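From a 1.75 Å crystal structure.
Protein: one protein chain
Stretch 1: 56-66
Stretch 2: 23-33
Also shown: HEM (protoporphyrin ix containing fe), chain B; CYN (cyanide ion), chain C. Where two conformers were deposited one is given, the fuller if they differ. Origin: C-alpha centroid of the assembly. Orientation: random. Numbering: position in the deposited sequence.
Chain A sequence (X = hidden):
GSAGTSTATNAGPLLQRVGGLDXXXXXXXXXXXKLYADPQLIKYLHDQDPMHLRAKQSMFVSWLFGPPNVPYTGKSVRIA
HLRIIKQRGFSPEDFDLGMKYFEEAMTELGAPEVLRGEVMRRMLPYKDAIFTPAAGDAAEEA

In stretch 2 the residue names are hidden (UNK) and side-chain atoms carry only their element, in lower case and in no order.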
ATOM      1  N   LYS A  56      -1.787  10.632   3.625  1.00  8.78           N
ATOM      2  CA  LYS A  56      -2.250   9.802   4.732  1.00 13.05           C
ATOM      3  C   LYS A  56      -1.498   8.477   4.805  1.00 12.66           C
ATOM      4  O   LYS A  56      -1.307   7.932   5.899  1.00 11.85           O
ATOM      5  CB  LYS A  56      -3.751   9.530   4.600  1.00 14.57           C
ATOM      6  CG  LYS A  56      -4.662  10.733   4.846  1.00 21.98           C
ATOM      7  CD  LYS A  56      -4.290  11.508   6.112  1.00 34.20           C
ATOM      8  CE  LYS A  56      -4.167  10.613   7.348  1.00 40.54           C
ATOM      9  NZ  LYS A  56      -3.508  11.328   8.485  1.00 42.28           N
ATOM     10  N   GLN A  57      -1.094   7.934   3.652  1.00 12.97           N
ATOM     11  CA  GLN A  57      -0.394   6.657   3.554  1.00  9.60           C
ATOM     12  C   GLN A  57       1.096   6.780   3.845  1.00 10.35           C
ATOM     13  O   GLN A  57       1.773   5.754   3.980  1.00  7.68           O
ATOM     14  CB  GLN A  57      -0.600   6.077   2.141  1.00 13.16           C
ATOM     15  CG  GLN A  57      -0.176   4.620   1.942  1.00 13.62           C
ATOM     16  CD  GLN A  57       0.272   4.304   0.513  1.00 16.50           C
ATOM     17  OE1 GLN A  57       0.990   5.081  -0.120  1.00 17.76           O
ATOM     18  NE2 GLN A  57      -0.146   3.150   0.011  1.00 24.29           N
ATOM     19  N   SER A  58       1.602   8.009   4.002  1.00 10.04           N
ATOM     20  CA  SER A  58       3.047   8.225   4.026  0.64  9.34           C
ATOM     21  C   SER A  58       3.700   7.560   5.231  1.00 10.15           C
ATOM     22  O   SER A  58       4.795   6.999   5.114  1.00  7.28           O
ATOM     23  CB  SER A  58       3.353   9.724   4.013  0.64 12.50           C
ATOM     24  OG  SER A  58       3.206  10.268   2.713  0.64 13.26           O
ATOM     25  N   MET A  59       3.063   7.620   6.400  1.00 11.17           N
ATOM     26  CA  MET A  59       3.684   7.010   7.574  1.00 13.72           C
ATOM     27  C   MET A  59       3.887   5.516   7.362  1.00  8.89           C
ATOM     28  O   MET A  59       4.927   4.959   7.736  1.00  7.36           O
ATOM     29  CB  MET A  59       2.839   7.261   8.820  1.00 13.62           C
ATOM     30  CG  MET A  59       3.364   6.544  10.048  1.00 22.41           C
ATOM     31  SD  MET A  59       2.382   6.853  11.525  1.00 24.54           S
ATOM     32  CE  MET A  59       2.541   8.631  11.664  1.00 32.04           C
ATOM     33  N   PHE A  60       2.895   4.851   6.765  1.00  6.38           N
ATOM     34  CA  PHE A  60       3.015   3.429   6.468  1.00  8.67           C
ATOM     35  C   PHE A  60       4.146   3.156   5.481  1.00 12.03           C
ATOM     36  O   PHE A  60       4.914   2.203   5.656  1.00  5.63           O
ATOM     37  CB  PHE A  60       1.681   2.902   5.921  1.00  6.73           C
ATOM     38  CG  PHE A  60       1.696   1.435   5.617  1.00  4.12           C
ATOM     39  CD1 PHE A  60       1.493   0.505   6.621  1.00  7.81           C
ATOM     40  CD2 PHE A  60       1.927   0.985   4.330  1.00  8.55           C
ATOM     41  CE1 PHE A  60       1.522  -0.842   6.348  1.00 11.33           C
ATOM     42  CE2 PHE A  60       1.966  -0.356   4.053  1.00 11.17           C
ATOM     43  CZ  PHE A  60       1.762  -1.276   5.067  1.00 14.62           C
ATOM     44  N   VAL A  61       4.253   3.964   4.425  1.00  7.54           N
ATOM     45  CA  VAL A  61       5.304   3.741   3.437  1.00  7.71           C
ATOM     46  C   VAL A  61       6.674   3.974   4.056  1.00  7.93           C
ATOM     47  O   VAL A  61       7.637   3.258   3.756  1.00 10.26           O
ATOM     48  CB  VAL A  61       5.086   4.639   2.207  1.00 10.95           C
ATOM     49  CG1 VAL A  61       6.277   4.550   1.259  1.00 16.46           C
ATOM     50  CG2 VAL A  61       3.815   4.243   1.504  1.00  9.67           C
ATOM     51  N   SER A  62       6.786   4.987   4.919  1.00 10.23           N
ATOM     52  CA  SER A  62       8.043   5.248   5.609  1.00  8.73           C
ATOM     53  C   SER A  62       8.454   4.060   6.466  1.00  8.84           C
ATOM     54  O   SER A  62       9.632   3.686   6.500  1.00  9.48           O
ATOM     55  CB  SER A  62       7.913   6.508   6.466  1.00  9.87           C
ATOM     56  OG  SER A  62       9.122   6.813   7.139  1.00 13.43           O
ATOM     57  N   TRP A  63       7.498   3.463   7.186  1.00  8.85           N
ATOM     58  CA  TRP A  63       7.776   2.242   7.932  1.00  9.74           C
ATOM     59  C   TRP A  63       8.157   1.100   6.996  1.00  7.69           C
ATOM     60  O   TRP A  63       9.096   0.341   7.268  1.00 10.86           O
ATOM     61  CB  TRP A  63       6.552   1.844   8.765  1.00 12.33           C
ATOM     62  CG  TRP A  63       6.585   0.412   9.249  1.00  9.85           C
ATOM     63  CD1 TRP A  63       7.200  -0.052  10.372  1.00 13.57           C
ATOM     64  CD2 TRP A  63       5.979  -0.733   8.622  1.00 10.71           C
ATOM     65  NE1 TRP A  63       7.020  -1.409  10.488  1.00 12.61           N
ATOM     66  CE2 TRP A  63       6.272  -1.851   9.429  1.00  9.97           C
ATOM     67  CE3 TRP A  63       5.215  -0.917   7.462  1.00 14.64           C
ATOM     68  CZ2 TRP A  63       5.836  -3.141   9.111  1.00 11.20           C
ATOM     69  CZ3 TRP A  63       4.778  -2.199   7.148  1.00 11.79           C
ATOM     70  CH2 TRP A  63       5.088  -3.292   7.972  1.00 13.54           C
ATOM     71  N   LEU A  64       7.440   0.981   5.880  1.00  6.36           N
ATOM     72  CA  LEU A  64       7.602  -0.172   5.001  1.00  7.65           C
ATOM     73  C   LEU A  64       9.020  -0.273   4.456  1.00  9.66           C
ATOM     74  O   LEU A  64       9.587  -1.370   4.391  1.00 12.20           O
ATOM     75  CB  LEU A  64       6.598  -0.083   3.856  1.00 10.21           C
ATOM     76  CG  LEU A  64       6.639  -1.188   2.806  1.00 13.47           C
ATOM     77  CD1 LEU A  64       6.172  -2.499   3.379  1.00 14.58           C
ATOM     78  CD2 LEU A  64       5.774  -0.776   1.634  1.00 13.46           C
ATOM     79  N   PHE A  65       9.599   0.845   4.028  1.00  9.00           N
ATOM     80  CA  PHE A  65      10.965   0.846   3.520  1.00  7.46           C
ATOM     81  C   PHE A  65      11.986   1.160   4.604  1.00  8.70           C
ATOM     82  O   PHE A  65      13.168   1.354   4.297  1.00 11.68           O
ATOM     83  CB  PHE A  65      11.088   1.828   2.356  1.00 13.87           C
ATOM     84  CG  PHE A  65      10.373   1.375   1.114  1.00  9.25           C
ATOM     85  CD1 PHE A  65      10.973   0.487   0.239  1.00 11.19           C
ATOM     86  CD2 PHE A  65       9.093   1.820   0.834  1.00  9.50           C
ATOM     87  CE1 PHE A  65      10.313   0.067  -0.900  1.00 15.29           C
ATOM     88  CE2 PHE A  65       8.429   1.396  -0.298  1.00 13.44           C
ATOM     89  CZ  PHE A  65       9.041   0.522  -1.166  1.00 10.60           C
ATOM     90  N   GLY A  66      11.566   1.176   5.864  1.00  8.36           N
ATOM     91  CA  GLY A  66      12.450   1.477   6.958  1.00 10.57           C
ATOM     92  C   GLY A  66      13.135   0.243   7.503  1.00 12.45           C
ATOM     93  O   GLY A  66      13.139  -0.829   6.887  1.00  9.76           O
ATOM     94  N   UNK A  23      13.541   6.860  -5.488  1.00 18.52           N
ATOM     95  CA  UNK A  23      12.867   5.695  -6.047  1.00 13.88           C
ATOM     96  C   UNK A  23      11.583   5.397  -5.282  1.00  8.86           C
ATOM     97  O   UNK A  23      10.551   5.078  -5.885  1.00 10.44           O
ATOM     98  c   UNK A  23      13.813   4.481  -6.053  1.00 17.17           C
ATOM     99  c   UNK A  23      14.999   4.746  -6.966  1.00 23.34           C
ATOM    100  c   UNK A  23      13.062   3.236  -6.494  1.00 18.59           C
ATOM    101  N   UNK A  24      11.622   5.472  -3.951  1.00 11.82           N
ATOM    102  CA  UNK A  24      10.411   5.235  -3.165  1.00 10.03           C
ATOM    103  C   UNK A  24       9.305   6.191  -3.597  1.00  9.00           C
ATOM    104  O   UNK A  24       8.152   5.788  -3.792  1.00 11.20           O
ATOM    105  c   UNK A  24       9.412   5.327  -0.861  1.00 16.51           C
ATOM    106  c   UNK A  24      11.659   4.268  -1.212  1.00 14.00           C
ATOM    107  c   UNK A  24      10.708   5.369  -1.661  1.00 11.33           C
ATOM    108  N   UNK A  25       9.635   7.474  -3.737  1.00 12.50           N
ATOM    109  CA  UNK A  25       8.637   8.456  -4.153  1.00 13.59           C
ATOM    110  C   UNK A  25       8.000   8.060  -5.480  1.00 10.14           C
ATOM    111  O   UNK A  25       6.774   8.105  -5.635  1.00 13.02           O
ATOM    112  c   UNK A  25       9.282  13.117  -2.257  1.00 60.17           C
ATOM    113  n   UNK A  25      10.257  14.235  -2.094  1.00 47.65           N
ATOM    114  c   UNK A  25       9.871  11.940  -3.021  1.00 39.71           C
ATOM    115  c   UNK A  25       9.288   9.835  -4.258  1.00 21.48           C
ATOM    116  c   UNK A  25       8.852  10.820  -3.188  1.00 47.59           C
ATOM    117  N   UNK A  26       8.825   7.668  -6.452  1.00 10.89           N
ATOM    118  CA  UNK A  26       8.308   7.320  -7.772  1.00 12.45           C
ATOM    119  C   UNK A  26       7.527   6.012  -7.752  1.00 11.41           C
ATOM    120  O   UNK A  26       6.559   5.863  -8.509  1.00 12.02           O
ATOM    121  n   UNK A  26      13.178  10.287 -10.472  1.00 22.99           N
ATOM    122  c   UNK A  26      11.326   8.665  -9.832  1.00 16.95           C
ATOM    123  c   UNK A  26      11.741  10.116 -10.108  1.00 24.39           C
ATOM    124  c   UNK A  26      10.040   8.658  -9.038  1.00 12.91           C
ATOM    125  c   UNK A  26       9.471   7.270  -8.765  1.00 11.93           C
ATOM    126  N   UNK A  27       7.909   5.064  -6.894  1.00 13.92           N
ATOM    127  CA  UNK A  27       7.119   3.845  -6.724  1.00  9.01           C
ATOM    128  C   UNK A  27       5.707   4.192  -6.261  1.00  6.78           C
ATOM    129  O   UNK A  27       4.714   3.726  -6.834  1.00  9.51           O
ATOM    130  c   UNK A  27       7.811   2.892  -5.732  1.00  8.89           C
ATOM    131  c   UNK A  27       9.067   2.288  -6.344  1.00 12.64           C
ATOM    132  c   UNK A  27       6.855   1.791  -5.288  1.00 11.40           C
ATOM    133  N   UNK A  28       5.597   5.005  -5.207  1.00 11.93           N
ATOM    134  CA  UNK A  28       4.284   5.346  -4.667  1.00 12.61           C
ATOM    135  C   UNK A  28       3.458   6.105  -5.698  1.00 11.37           C
ATOM    136  O   UNK A  28       2.249   5.884  -5.831  1.00 13.50           O
ATOM    137  c   UNK A  28       5.200   5.375  -2.339  1.00 12.04           C
ATOM    138  c   UNK A  28       3.048   6.556  -2.830  1.00 15.71           C
ATOM    139  c   UNK A  28       4.428   6.162  -3.368  1.00 14.55           C
ATOM    140  N   UNK A  29       4.088   7.016  -6.442  0.51  9.82           N
ATOM    141  CA  UNK A  29       3.330   7.794  -7.419  0.51 15.31           C
ATOM    142  C   UNK A  29       2.828   6.908  -8.552  0.51 11.67           C
ATOM    143  O   UNK A  29       1.696   7.070  -9.020  0.51  9.87           O
ATOM    144  o   UNK A  29       5.537  12.122  -6.687  0.51 16.60           O
ATOM    145  c   UNK A  29       5.443  11.070  -7.353  0.51 18.72           C
ATOM    146  c   UNK A  29       4.185   8.941  -7.956  0.51 13.31           C
ATOM    147  o   UNK A  29       6.177  10.820  -8.333  0.51 18.53           O
ATOM    148  c   UNK A  29       4.391  10.056  -6.939  0.51 18.10           C
ATOM    149  N   UNK A  30       3.654   5.961  -8.999  1.00 14.11           N
ATOM    150  CA  UNK A  30       3.210   5.019 -10.022  1.00 12.06           C
ATOM    151  C   UNK A  30       2.127   4.096  -9.479  1.00 12.83           C
ATOM    152  O   UNK A  30       1.140   3.811 -10.171  1.00 10.17           O
ATOM    153  c   UNK A  30       4.420   4.231 -10.512  1.00 12.30           C
ATOM    154  c   UNK A  30       5.691   2.752 -12.017  1.00 12.39           C
ATOM    155  c   UNK A  30       4.285   3.215 -11.637  1.00 12.86           C
ATOM    156  c   UNK A  30       3.555   3.811 -12.824  1.00 16.95           C
ATOM    157  N   UNK A  31       2.303   3.613  -8.249  1.00 11.61           N
ATOM    158  CA  UNK A  31       1.254   2.853  -7.570  1.00 10.39           C
ATOM    159  C   UNK A  31      -0.082   3.578  -7.646  1.00  9.48           C
ATOM    160  O   UNK A  31      -1.094   2.996  -8.055  1.00 13.29           O
ATOM    161  c   UNK A  31       0.569   2.128  -5.216  1.00  7.38           C
ATOM    162  c   UNK A  31       0.047   2.965  -4.240  1.00 15.70           C
ATOM    163  c   UNK A  31       1.678   2.608  -6.117  1.00 12.02           C
ATOM    164  c   UNK A  31      -1.462   1.251  -3.511  1.00  9.27           C
ATOM    165  c   UNK A  31      -0.943   0.398  -4.478  1.00  8.88           C
ATOM    166  c   UNK A  31      -0.967   2.532  -3.394  1.00 15.36           C
ATOM    167  c   UNK A  31       0.072   0.839  -5.320  1.00 11.94           C
ATOM    168  N   UNK A  32      -0.116   4.856  -7.266  1.00 11.63           N
ATOM    169  CA  UNK A  32      -1.390   5.570  -7.285  1.00 11.89           C
ATOM    170  C   UNK A  32      -1.887   5.799  -8.707  1.00 12.20           C
ATOM    171  O   UNK A  32      -3.099   5.768  -8.949  1.00 10.67           O
ATOM    172  c   UNK A  32      -0.432   6.577  -2.853  1.00 15.49           C
ATOM    173  c   UNK A  32      -0.315   6.769  -4.209  1.00 15.37           C
ATOM    174  c   UNK A  32      -1.660   6.291  -2.306  1.00 15.96           C
ATOM    175  o   UNK A  32      -1.740   6.107  -0.947  1.00 15.28           O
ATOM    176  c   UNK A  32      -2.779   6.200  -3.108  1.00 13.45           C
ATOM    177  c   UNK A  32      -2.652   6.401  -4.471  1.00 14.27           C
ATOM    178  c   UNK A  32      -1.276   6.890  -6.529  1.00 12.30           C
ATOM    179  c   UNK A  32      -1.418   6.692  -5.041  1.00 13.76           C
ATOM    180  N   UNK A  33      -0.985   6.009  -9.662  1.00 12.68           N
ATOM    181  CA  UNK A  33      -1.426   6.136 -11.047  1.00 11.24           C
ATOM    182  C   UNK A  33      -2.145   4.869 -11.503  1.00 14.32           C
ATOM    183  O   UNK A  33      -3.211   4.938 -12.125  1.00 13.55           O
ATOM    184  c   UNK A  33      -0.580   7.306 -13.151  1.00 32.17           C
ATOM    185  n   UNK A  33       3.987   7.136 -13.843  1.00 34.54           N
ATOM    186  c   UNK A  33       2.962   7.827 -13.369  1.00 26.02           C
ATOM    187  c   UNK A  33      -0.234   6.445 -11.948  1.00 16.99           C
ATOM    188  n   UNK A  33       3.160   8.716 -12.404  1.00 36.28           N
ATOM    189  c   UNK A  33       0.532   8.303 -13.459  1.00 31.06           C
ATOM    190  n   UNK A  33       1.751   7.624 -13.882  1.00 24.60           N
TER
HETATM  191  CHA HEM B 201      -5.971   4.737   3.709  1.00 16.99           C
HETATM  192  CHB HEM B 201      -8.395   3.029  -0.166  1.00 14.35           C
HETATM  193  CHC HEM B 201      -4.973  -0.314  -1.018  1.00 15.80           C
HETATM  194  CHD HEM B 201      -2.759   1.077   3.135  1.00 17.70           C
HETATM  195  C1A HEM B 201      -6.924   4.603   2.714  1.00 13.79           C
HETATM  196  C2A HEM B 201      -8.083   5.446   2.460  1.00 14.61           C
HETATM  197  C3A HEM B 201      -8.724   4.955   1.394  1.00 13.97           C
HETATM  198  C4A HEM B 201      -8.015   3.791   0.923  1.00 17.98           C
HETATM  199  CMA HEM B 201     -10.005   5.520   0.746  1.00 19.25           C
HETATM  200  CAA HEM B 201      -8.526   6.710   3.234  1.00 26.87           C
HETATM  201  CBA HEM B 201      -8.712   6.446   4.719  1.00 35.16           C
HETATM  202  CGA HEM B 201      -8.883   7.764   5.437  1.00 31.71           C
HETATM  203  O1A HEM B 201      -9.367   7.737   6.598  1.00 59.51           O
HETATM  204  O2A HEM B 201      -8.540   8.832   4.864  1.00 22.05           O
HETATM  205  C1B HEM B 201      -7.658   2.025  -0.762  1.00 15.16           C
HETATM  206  C2B HEM B 201      -7.977   1.371  -2.014  1.00 15.96           C
HETATM  207  C3B HEM B 201      -7.048   0.441  -2.255  1.00 10.85           C
HETATM  208  C4B HEM B 201      -6.093   0.472  -1.166  1.00 15.78           C
HETATM  209  CMB HEM B 201      -9.195   1.688  -2.907  1.00 19.83           C
HETATM  210  CAB HEM B 201      -7.019  -0.481  -3.495  1.00 15.11           C
HETATM  211  CBB HEM B 201      -6.259  -1.576  -3.547  1.00 17.47           C
HETATM  212  C1C HEM B 201      -4.087  -0.187   0.030  1.00 15.70           C
HETATM  213  C2C HEM B 201      -2.876  -0.952   0.150  1.00 17.86           C
HETATM  214  C3C HEM B 201      -2.270  -0.601   1.281  1.00 19.82           C
HETATM  215  C4C HEM B 201      -3.048   0.440   1.935  1.00 16.69           C
HETATM  216  CMC HEM B 201      -2.398  -2.027  -0.852  1.00 22.84           C
HETATM  217  CAC HEM B 201      -0.939  -1.214   1.751  1.00 25.28           C
HETATM  218  CBC HEM B 201      -0.733  -1.416   3.052  1.00 35.32           C
HETATM  219  C1D HEM B 201      -3.377   2.233   3.590  1.00 20.78           C
HETATM  220  C2D HEM B 201      -2.879   3.120   4.621  1.00 14.40           C
HETATM  221  C3D HEM B 201      -3.764   4.113   4.780  1.00 13.65           C
HETATM  222  C4D HEM B 201      -4.855   3.921   3.849  1.00 11.66           C
HETATM  223  CMD HEM B 201      -1.557   2.919   5.391  1.00 12.78           C
HETATM  224  CAD HEM B 201      -3.645   5.312   5.737  1.00 14.86           C
HETATM  225  CBD HEM B 201      -4.128   5.024   7.145  1.00 26.31           C
HETATM  226  CGD HEM B 201      -3.763   6.274   7.898  1.00 19.38           C
HETATM  227  O1D HEM B 201      -2.701   6.280   8.576  1.00 20.57           O
HETATM  228  O2D HEM B 201      -4.518   7.274   7.785  1.00 21.54           O
HETATM  229  NA  HEM B 201      -6.923   3.604   1.753  1.00 12.75           N
HETATM  230  NB  HEM B 201      -6.496   1.454  -0.273  1.00 11.26           N
HETATM  231  NC  HEM B 201      -4.160   0.665   1.132  1.00 13.78           N
HETATM  232  ND  HEM B 201      -4.581   2.757   3.146  1.00 11.13           N
HETATM  233 FE   HEM B 201      -5.501   2.143   1.466  1.00 21.92          FE
HETATM  234  C   CYN C 202      -4.267   3.440   0.140  1.00 18.99           C
HETATM  235  N   CYN C 202      -3.831   4.420  -0.293  1.00 19.54           N

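Position 23 carries three side-chain carbons, one bearing the other two, and lies out of reach of stretch 1; branching at CB makes it Val-23. Position 24 has the same three-carbon fork but points toward stretch 1. One methyl lies over the face of the Phe-65 ring, 14° off the normal, and the other meets Val-61. This is Val-24: its CG2 is 4.0 Å from the centroid of the Phe-65 ring, a CH-pi contact, and its CG1 is 3.9 Å from both Val-61 CG1 and Phe-65 CD2.

At position 25 four carbons in a row end in a nitrogen, directed away from stretch 1 at CB and exposed: Lys-25. Position 26 repeats that unbranched chain with its terminal nitrogen, again exposed and touching nothing on stretch 1, and is Lys-26. Position 27 returns to three carbons forked at CB. It points toward stretch 1 but stops short of touching it, so Val-27 is buried beside the contact without closing it.

Position 28, a further three-carbon fork, has one methyl against Val-61 and the other near the amide of Gln-57. It is Val-28, with CG2 3.8 Å from Val-61 CG1 and CG1 3.7 Å from Gln-57 OE1. At position 29 three carbons lead to a pair of oxygens, a carboxylate exposed and out of reach: Glu-29. Position 30 has four carbons forked at the second, likewise out of reach, which gives Leu-30.

Position 31 is one carbon followed by a six-carbon ring without a heteroatom, which lies against the side-chain amide of Gln-57 and also borders the heme. It is Phe-31, with CE2 3.6 Å from Gln-57 NE2. Position 32 is one carbon and a six-carbon ring bearing one oxygen, and that oxygen lies close to the Gln-57 side chain and to the cyanide. A hydroxyl on the ring makes it Tyr-32, with OH 3.0 Å from Gln-57 OE1, yet no hydrogen bond joins them: the hydroxyl donates instead to the cyanide, with OH 2.8 Å from CYN N. At position 33 three carbons, a nitrogen and a carbon bearing two more nitrogens form a guanidinium, Arg-33, exposed and out of reach.

The contact is small, burying 314 Å² in all, and no hydrogen bond crosses it. The helices run at 130° to each other, with their axes 11.7 Å apart at closest approach. Val-24 and Val-28, one turn apart, pack against Val-61, and Phe-65, just past the end of its helix, extends the apolar patch along Val-24. Toward the heme, the packing gives way to a mixed site where the Gln-57 amide lies beside the rings of Phe-31 and Tyr-32, and Tyr-32 donates a hydrogen bond to the cyanide on the heme iron.

Stretch 2 (23-33) VVKKVVELFYR
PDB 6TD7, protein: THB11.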